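Local coordinates for protein aspartokinase (Synechocystis, PDB 3L76) that probably phosphorylates the beta-carboxyl group of aspartate with ATP, opening the pathway to lysine and threonine, and binds both amino acids at its ACT domains, at residues M458-I471 with E506-D518. Numbering follows the deposited sequence. Where two conformers were deposited one is given.
Sequences MAAQLFTALAEANI and EAILQPLIKDWLD. With THR (threonine), chain D.
With CG anti to the carbonyl carbon (chi1 -70°), the indole of W516 is swung toward L462, whose own CG takes the same setting beside its backbone N (chi1 -65°) and sends both methyls to the far rim of the ring. CD2 of L462 lies 3.8 Å from CH2 of W516, and CD1 meets the ring at its edge, in plane. The flexible, polarisable thioether of M458 lies beside the same indole: SD is 3.7 Å from CZ2 of W516, an oblique Met-aromatic contact. The amide of Q461, at the more open margin, brings NE2 to 3.6 Å from CZ2 of W516. Were W516 replaced by an alanine, a gap would probably open beside L462 and the sulfur of M458 would lose its aromatic neighbour.

Both segments belong to an ACT domain, whose two helices run roughly antiparallel here, at 144°, and pack over strands 437-453, 490-498 and 520-533. The helix axes come within 9.6 Å at their closest. At the middle of the interface the small methyl of A465 suits its place, since it faces the other helix directly and its CB touches both CG2 of I508 and CD2 of L512 with nothing longer in the way. Branched L509 reaches inward, CD2 3.9 Å from CD2 of L462, and continues onto F495 of the sheet. Farther along, I508 and I471 meet tip to tip through their CD1 methyls, beside A469. The opposite end of helix 458-468 serves the effector pocket: the backbone N of A459 donates to OXT of the bound threonine at 3.0 Å.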
ATOM      1  N   MET A 458     -34.753 -12.688  31.972  1.00 38.41           N
ATOM      2  CA  MET A 458     -35.414 -11.417  31.694  1.00 35.97           C
ATOM      3  C   MET A 458     -34.436 -10.338  31.220  1.00 30.63           C
ATOM      4  O   MET A 458     -34.631  -9.765  30.158  1.00 36.03           O
ATOM      5  CB  MET A 458     -36.227 -10.959  32.903  1.00 31.64           C
ATOM      6  CG  MET A 458     -37.332 -11.934  33.295  1.00 31.49           C
ATOM      7  SD  MET A 458     -38.579 -12.150  31.989  1.00 43.53           S
ATOM      8  CE  MET A 458     -38.148 -13.746  31.352  1.00 46.94           C
ATOM      9  N   ALA A 459     -33.385 -10.077  31.994  1.00 32.50           N
ATOM     10  CA  ALA A 459     -32.340  -9.138  31.576  1.00 37.48           C
ATOM     11  C   ALA A 459     -31.686  -9.566  30.260  1.00 47.11           C
ATOM     12  O   ALA A 459     -31.362  -8.736  29.416  1.00 29.66           O
ATOM     13  CB  ALA A 459     -31.272  -8.997  32.664  1.00 16.12           C
ATOM     14  N   ALA A 460     -31.458 -10.864  30.113  1.00 28.44           N
ATOM     15  CA  ALA A 460     -30.909 -11.408  28.881  1.00 41.12           C
ATOM     16  C   ALA A 460     -31.738 -10.973  27.688  1.00 37.14           C
ATOM     17  O   ALA A 460     -31.206 -10.460  26.701  1.00 39.57           O
ATOM     18  CB  ALA A 460     -30.830 -12.945  28.940  1.00 25.35           C
ATOM     19  N   GLN A 461     -33.046 -11.166  27.780  1.00 34.48           N
ATOM     20  CA  GLN A 461     -33.906 -10.892  26.633  1.00 50.59           C
ATOM     21  C   GLN A 461     -34.029  -9.401  26.300  1.00 39.58           C
ATOM     22  O   GLN A 461     -34.147  -9.032  25.136  1.00 54.27           O
ATOM     23  CB  GLN A 461     -35.262 -11.611  26.759  1.00 22.69           C
ATOM     24  CG  GLN A 461     -36.461 -10.749  27.089  1.00 78.35           C
ATOM     25  CD  GLN A 461     -37.712 -11.589  27.276  1.00 89.95           C
ATOM     26  OE1 GLN A 461     -37.628 -12.800  27.495  1.00 66.13           O
ATOM     27  NE2 GLN A 461     -38.874 -10.955  27.188  1.00 97.67           N
ATOM     28  N   LEU A 462     -33.942  -8.552  27.315  1.00 31.05           N
ATOM     29  CA  LEU A 462     -34.030  -7.117  27.099  1.00 38.09           C
ATOM     30  C   LEU A 462     -32.750  -6.592  26.478  1.00 39.65           C
ATOM     31  O   LEU A 462     -32.776  -5.802  25.536  1.00 33.67           O
ATOM     32  CB  LEU A 462     -34.299  -6.399  28.417  1.00 41.05           C
ATOM     33  CG  LEU A 462     -35.654  -6.702  29.059  1.00 48.54           C
ATOM     34  CD1 LEU A 462     -35.625  -6.363  30.521  1.00 23.81           C
ATOM     35  CD2 LEU A 462     -36.786  -5.971  28.339  1.00 49.25           C
ATOM     36  N   PHE A 463     -31.621  -7.038  27.003  1.00 32.77           N
ATOM     37  CA  PHE A 463     -30.346  -6.546  26.514  1.00 39.24           C
ATOM     38  C   PHE A 463     -29.888  -7.226  25.237  1.00 46.88           C
ATOM     39  O   PHE A 463     -29.160  -6.612  24.455  1.00 37.98           O
ATOM     40  CB  PHE A 463     -29.286  -6.540  27.611  1.00 34.89           C
ATOM     41  CG  PHE A 463     -29.548  -5.519  28.641  1.00 30.28           C
ATOM     42  CD1 PHE A 463     -29.248  -4.200  28.397  1.00 35.83           C
ATOM     43  CD2 PHE A 463     -30.163  -5.855  29.826  1.00 29.62           C
ATOM     44  CE1 PHE A 463     -29.530  -3.233  29.333  1.00 41.54           C
ATOM     45  CE2 PHE A 463     -30.453  -4.888  30.753  1.00 36.75           C
ATOM     46  CZ  PHE A 463     -30.143  -3.576  30.502  1.00 22.23           C
ATOM     47  N   THR A 464     -30.351  -8.456  24.996  1.00 31.24           N
ATOM     48  CA  THR A 464     -30.069  -9.110  23.715  1.00 43.04           C
ATOM     49  C   THR A 464     -30.735  -8.340  22.586  1.00 52.91           C
ATOM     50  O   THR A 464     -30.144  -8.145  21.525  1.00 43.97           O
ATOM     51  CB  THR A 464     -30.553 -10.565  23.675  1.00 41.38           C
ATOM     52  OG1 THR A 464     -29.752 -11.356  24.546  1.00 39.57           O
ATOM     53  CG2 THR A 464     -30.440 -11.141  22.265  1.00 26.84           C
ATOM     54  N   ALA A 465     -31.964  -7.902  22.836  1.00 48.12           N
ATOM     55  CA  ALA A 465     -32.738  -7.133  21.873  1.00 41.73           C
ATOM     56  C   ALA A 465     -32.032  -5.854  21.446  1.00 39.50           C
ATOM     57  O   ALA A 465     -31.931  -5.563  20.257  1.00 55.77           O
ATOM     58  CB  ALA A 465     -34.110  -6.820  22.440  1.00 21.78           C
ATOM     59  N   LEU A 466     -31.552  -5.093  22.417  1.00 34.45           N
ATOM     60  CA  LEU A 466     -30.811  -3.872  22.130  1.00 49.84           C
ATOM     61  C   LEU A 466     -29.510  -4.160  21.376  1.00 58.45           C
ATOM     62  O   LEU A 466     -29.097  -3.398  20.509  1.00 58.99           O
ATOM     63  CB  LEU A 466     -30.484  -3.129  23.426  1.00 44.15           C
ATOM     64  CG  LEU A 466     -31.620  -2.509  24.234  1.00 48.13           C
ATOM     65  CD1 LEU A 466     -31.117  -1.987  25.592  1.00 34.86           C
ATOM     66  CD2 LEU A 466     -32.270  -1.407  23.433  1.00 51.24           C
ATOM     67  N   ALA A 467     -28.861  -5.263  21.718  1.00 42.76           N
ATOM     68  CA  ALA A 467     -27.569  -5.575  21.139  1.00 47.88           C
ATOM     69  C   ALA A 467     -27.714  -6.054  19.697  1.00 54.69           C
ATOM     70  O   ALA A 467     -26.829  -5.859  18.879  1.00 40.03           O
ATOM     71  CB  ALA A 467     -26.850  -6.614  21.977  1.00 31.49           C
ATOM     72  N   GLU A 468     -28.835  -6.687  19.386  1.00 60.14           N
ATOM     73  CA  GLU A 468     -29.058  -7.165  18.035  1.00 59.69           C
ATOM     74  C   GLU A 468     -29.296  -5.988  17.087  1.00 56.08           C
ATOM     75  O   GLU A 468     -29.201  -6.133  15.877  1.00 45.35           O
ATOM     76  CB  GLU A 468     -30.212  -8.165  17.997  1.00 60.57           C
ATOM     77  CG  GLU A 468     -29.815  -9.561  18.441  1.00 68.15           C
ATOM     78  CD  GLU A 468     -31.004 -10.494  18.605  1.00 85.69           C
ATOM     79  OE1 GLU A 468     -32.150 -10.003  18.663  1.00 93.55           O
ATOM     80  OE2 GLU A 468     -30.794 -11.723  18.686  1.00 77.51           O
ATOM     81  N   ALA A 469     -29.582  -4.827  17.659  1.00 43.98           N
ATOM     82  CA  ALA A 469     -29.763  -3.596  16.901  1.00 50.29           C
ATOM     83  C   ALA A 469     -28.495  -2.746  16.943  1.00 48.09           C
ATOM     84  O   ALA A 469     -28.499  -1.583  16.562  1.00 62.04           O
ATOM     85  CB  ALA A 469     -30.968  -2.791  17.451  1.00 35.60           C
ATOM     86  N   ASN A 470     -27.416  -3.324  17.443  1.00 54.71           N
ATOM     87  CA  ASN A 470     -26.127  -2.652  17.434  1.00 59.66           C
ATOM     88  C   ASN A 470     -26.031  -1.473  18.390  1.00 60.53           C
ATOM     89  O   ASN A 470     -25.115  -0.656  18.295  1.00 74.97           O
ATOM     90  CB  ASN A 470     -25.775  -2.204  16.018  1.00 66.24           C
ATOM     91  CG  ASN A 470     -24.417  -2.680  15.582  1.00 79.64           C
ATOM     92  OD1 ASN A 470     -23.491  -2.769  16.385  1.00 80.19           O
ATOM     93  ND2 ASN A 470     -24.286  -2.994  14.299  1.00120.10           N
ATOM     94  N   ILE A 471     -26.971  -1.378  19.316  1.00 46.85           N
ATOM     95  CA  ILE A 471     -26.872  -0.362  20.344  1.00 44.09           C
ATOM     96  C   ILE A 471     -25.986  -0.842  21.495  1.00 56.53           C
ATOM     97  O   ILE A 471     -26.243  -1.870  22.114  1.00 50.55           O
ATOM     98  CB  ILE A 471     -28.247   0.026  20.890  1.00 52.04           C
ATOM     99  CG1 ILE A 471     -29.130   0.571  19.763  1.00 46.49           C
ATOM    100  CG2 ILE A 471     -28.091   1.031  22.031  1.00 37.39           C
ATOM    101  CD1 ILE A 471     -30.595   0.716  20.147  1.00 41.43           C
ATOM    102  N   GLU A 506     -35.915   2.688  23.246  1.00 47.99           N
ATOM    103  CA  GLU A 506     -37.273   2.668  23.779  1.00 55.04           C
ATOM    104  C   GLU A 506     -38.196   1.887  22.851  1.00 55.77           C
ATOM    105  O   GLU A 506     -38.981   1.040  23.275  1.00 50.10           O
ATOM    106  CB  GLU A 506     -37.779   4.093  23.953  1.00 58.66           C
ATOM    107  CG  GLU A 506     -39.215   4.195  24.394  1.00 73.61           C
ATOM    108  CD  GLU A 506     -39.662   5.636  24.598  1.00 83.65           C
ATOM    109  OE1 GLU A 506     -40.443   5.884  25.539  1.00 80.33           O
ATOM    110  OE2 GLU A 506     -39.234   6.518  23.821  1.00 82.96           O
ATOM    111  N   ALA A 507     -38.066   2.165  21.565  1.00 54.60           N
ATOM    112  CA  ALA A 507     -38.873   1.534  20.539  1.00 48.31           C
ATOM    113  C   ALA A 507     -38.679   0.027  20.468  1.00 49.89           C
ATOM    114  O   ALA A 507     -39.608  -0.701  20.135  1.00 46.00           O
ATOM    115  CB  ALA A 507     -38.586   2.167  19.193  1.00 35.60           C
ATOM    116  N   ILE A 508     -37.464  -0.437  20.749  1.00 57.40           N
ATOM    117  CA  ILE A 508     -37.167  -1.867  20.740  1.00 46.70           C
ATOM    118  C   ILE A 508     -37.783  -2.577  21.956  1.00 48.04           C
ATOM    119  O   ILE A 508     -38.339  -3.662  21.847  1.00 38.35           O
ATOM    120  CB  ILE A 508     -35.652  -2.112  20.714  1.00 59.50           C
ATOM    121  CG1 ILE A 508     -35.046  -1.510  19.448  1.00 66.24           C
ATOM    122  CG2 ILE A 508     -35.328  -3.611  20.834  1.00 46.28           C
ATOM    123  CD1 ILE A 508     -33.549  -1.338  19.504  1.00 57.76           C
ATOM    124  N   LEU A 509     -37.709  -1.941  23.114  1.00 51.31           N
ATOM    125  CA  LEU A 509     -38.147  -2.579  24.350  1.00 61.81           C
ATOM    126  C   LEU A 509     -39.666  -2.566  24.597  1.00 65.45           C
ATOM    127  O   LEU A 509     -40.185  -3.466  25.259  1.00 54.88           O
ATOM    128  CB  LEU A 509     -37.412  -1.978  25.559  1.00 46.72           C
ATOM    129  CG  LEU A 509     -35.882  -2.051  25.593  1.00 48.39           C
ATOM    130  CD1 LEU A 509     -35.341  -1.239  26.750  1.00 25.81           C
ATOM    131  CD2 LEU A 509     -35.407  -3.496  25.660  1.00 38.64           C
ATOM    132  N   GLN A 510     -40.376  -1.569  24.067  1.00 55.35           N
ATOM    133  CA  GLN A 510     -41.805  -1.425  24.348  0.53 56.78           C
ATOM    134  C   GLN A 510     -42.610  -2.694  24.062  1.00 59.08           C
ATOM    135  O   GLN A 510     -43.400  -3.135  24.894  1.00 72.96           O
ATOM    136  CB  GLN A 510     -42.403  -0.230  23.600  0.53 44.92           C
ATOM    137  CG  GLN A 510     -43.769   0.151  24.103  0.53 18.55           C
ATOM    138  CD  GLN A 510     -43.733   0.730  25.514  0.53 37.85           C
ATOM    139  OE1 GLN A 510     -43.000   1.682  25.778  0.53 25.03           O
ATOM    140  NE2 GLN A 510     -44.539   0.168  26.419  0.53 11.36           N
ATOM    141  N   PRO A 511     -42.412  -3.284  22.878  1.00 49.64           N
ATOM    142  CA  PRO A 511     -43.044  -4.563  22.537  1.00 63.56           C
ATOM    143  C   PRO A 511     -42.791  -5.669  23.571  1.00 69.48           C
ATOM    144  O   PRO A 511     -43.699  -6.454  23.863  1.00 68.56           O
ATOM    145  CB  PRO A 511     -42.339  -4.952  21.239  1.00 62.81           C
ATOM    146  CG  PRO A 511     -41.902  -3.680  20.649  1.00 53.27           C
ATOM    147  CD  PRO A 511     -41.617  -2.744  21.763  1.00 52.95           C
ATOM    148  N   LEU A 512     -41.569  -5.737  24.097  1.00 48.08           N
ATOM    149  CA  LEU A 512     -41.153  -6.863  24.923  1.00 47.32           C
ATOM    150  C   LEU A 512     -41.785  -6.886  26.308  1.00 45.28           C
ATOM    151  O   LEU A 512     -41.810  -7.927  26.953  1.00 58.39           O
ATOM    152  CB  LEU A 512     -39.621  -6.936  25.043  1.00 43.16           C
ATOM    153  CG  LEU A 512     -38.867  -7.449  23.816  1.00 63.93           C
ATOM    154  CD1 LEU A 512     -38.993  -6.460  22.678  1.00 83.27           C
ATOM    155  CD2 LEU A 512     -37.406  -7.681  24.151  1.00 75.57           C
ATOM    156  N   ILE A 513     -42.281  -5.743  26.767  1.00 49.04           N
ATOM    157  CA  ILE A 513     -42.891  -5.669  28.086  1.00 50.74           C
ATOM    158  C   ILE A 513     -44.420  -5.658  28.029  1.00 51.29           C
ATOM    159  O   ILE A 513     -45.072  -5.596  29.066  1.00 63.08           O
ATOM    160  CB  ILE A 513     -42.415  -4.424  28.856  1.00 48.89           C
ATOM    161  CG1 ILE A 513     -42.943  -3.158  28.195  1.00 27.41           C
ATOM    162  CG2 ILE A 513     -40.902  -4.382  28.914  1.00 43.37           C
ATOM    163  CD1 ILE A 513     -42.556  -1.903  28.902  1.00 38.70           C
ATOM    164  N   LYS A 514     -44.989  -5.743  26.826  1.00 53.49           N
ATOM    165  CA  LYS A 514     -46.419  -5.488  26.620  1.00 54.18           C
ATOM    166  C   LYS A 514     -47.354  -6.366  27.468  1.00 68.88           C
ATOM    167  O   LYS A 514     -48.510  -5.997  27.703  1.00 47.48           O
ATOM    168  CB  LYS A 514     -46.785  -5.562  25.133  1.00 38.95           C
ATOM    169  N   ASP A 515     -46.857  -7.515  27.926  1.00 75.36           N
ATOM    170  CA  ASP A 515     -47.606  -8.334  28.878  1.00 80.95           C
ATOM    171  C   ASP A 515     -46.821  -8.665  30.147  1.00 78.84           C
ATOM    172  O   ASP A 515     -46.877  -9.787  30.646  1.00 71.14           O
ATOM    173  CB  ASP A 515     -48.143  -9.617  28.236  1.00106.55           C
ATOM    174  CG  ASP A 515     -47.665  -9.810  26.821  1.00117.26           C
ATOM    175  OD1 ASP A 515     -46.518 -10.268  26.636  1.00124.09           O
ATOM    176  OD2 ASP A 515     -48.443  -9.513  25.892  1.00107.16           O
ATOM    177  N   TRP A 516     -46.073  -7.689  30.649  1.00 78.50           N
ATOM    178  CA  TRP A 516     -45.541  -7.757  31.999  1.00 60.74           C
ATOM    179  C   TRP A 516     -46.414  -6.847  32.861  1.00 56.22           C
ATOM    180  O   TRP A 516     -46.531  -5.662  32.575  1.00 56.51           O
ATOM    181  CB  TRP A 516     -44.088  -7.281  32.047  1.00 56.41           C
ATOM    182  CG  TRP A 516     -43.107  -8.199  31.404  1.00 52.18           C
ATOM    183  CD1 TRP A 516     -43.351  -9.447  30.913  1.00 67.43           C
ATOM    184  CD2 TRP A 516     -41.715  -7.950  31.198  1.00 47.08           C
ATOM    185  NE1 TRP A 516     -42.197  -9.989  30.400  1.00 47.56           N
ATOM    186  CE2 TRP A 516     -41.177  -9.091  30.560  1.00 60.82           C
ATOM    187  CE3 TRP A 516     -40.870  -6.878  31.485  1.00 37.02           C
ATOM    188  CZ2 TRP A 516     -39.832  -9.187  30.207  1.00 44.31           C
ATOM    189  CZ3 TRP A 516     -39.528  -6.970  31.120  1.00 48.51           C
ATOM    190  CH2 TRP A 516     -39.027  -8.116  30.489  1.00 48.25           C
ATOM    191  N   LEU A 517     -47.035  -7.397  33.899  1.00 49.71           N
ATOM    192  CA  LEU A 517     -47.877  -6.593  34.787  1.00 62.58           C
ATOM    193  C   LEU A 517     -47.167  -5.316  35.248  1.00 54.74           C
ATOM    194  O   LEU A 517     -46.108  -5.382  35.863  1.00 68.34           O
ATOM    195  CB  LEU A 517     -48.288  -7.411  36.012  1.00 59.95           C
ATOM    196  CG  LEU A 517     -49.494  -6.995  36.878  1.00 75.47           C
ATOM    197  CD1 LEU A 517     -49.333  -7.335  38.373  1.00 73.89           C
ATOM    198  CD2 LEU A 517     -50.115  -5.592  36.640  1.00 35.15           C
ATOM    199  N   ASP A 518     -47.750  -4.162  34.938  1.00 48.56           N
ATOM    200  CA  ASP A 518     -47.218  -2.872  35.391  1.00 44.91           C
ATOM    201  C   ASP A 518     -45.817  -2.520  34.890  1.00 45.60           C
ATOM    202  O   ASP A 518     -45.187  -1.608  35.422  1.00 56.34           O
ATOM    203  CB  ASP A 518     -47.224  -2.788  36.919  1.00 69.55           C
ATOM    204  CG  ASP A 518     -48.617  -2.706  37.498  1.00 77.29           C
ATOM    205  OD1 ASP A 518     -48.786  -3.110  38.667  1.00 87.34           O
ATOM    206  OD2 ASP A 518     -49.536  -2.242  36.791  1.00 66.01           O
TER
HETATM  207  N   THR D 602     -33.753 -11.488  37.783  1.00 29.24           N
HETATM  208  CA  THR D 602     -33.852 -11.142  36.367  1.00 33.77           C
HETATM  209  C   THR D 602     -32.899 -12.008  35.560  1.00 48.13           C
HETATM  210  O   THR D 602     -32.069 -12.734  36.137  1.00 29.84           O
HETATM  211  CB  THR D 602     -33.520  -9.668  36.098  1.00 25.74           C
HETATM  212  OG1 THR D 602     -32.173  -9.397  36.520  1.00 29.58           O
HETATM  213  CG2 THR D 602     -34.510  -8.742  36.833  1.00 25.45           C
HETATM  214  OXT THR D 602     -32.963 -11.987  34.323  1.00 34.63           O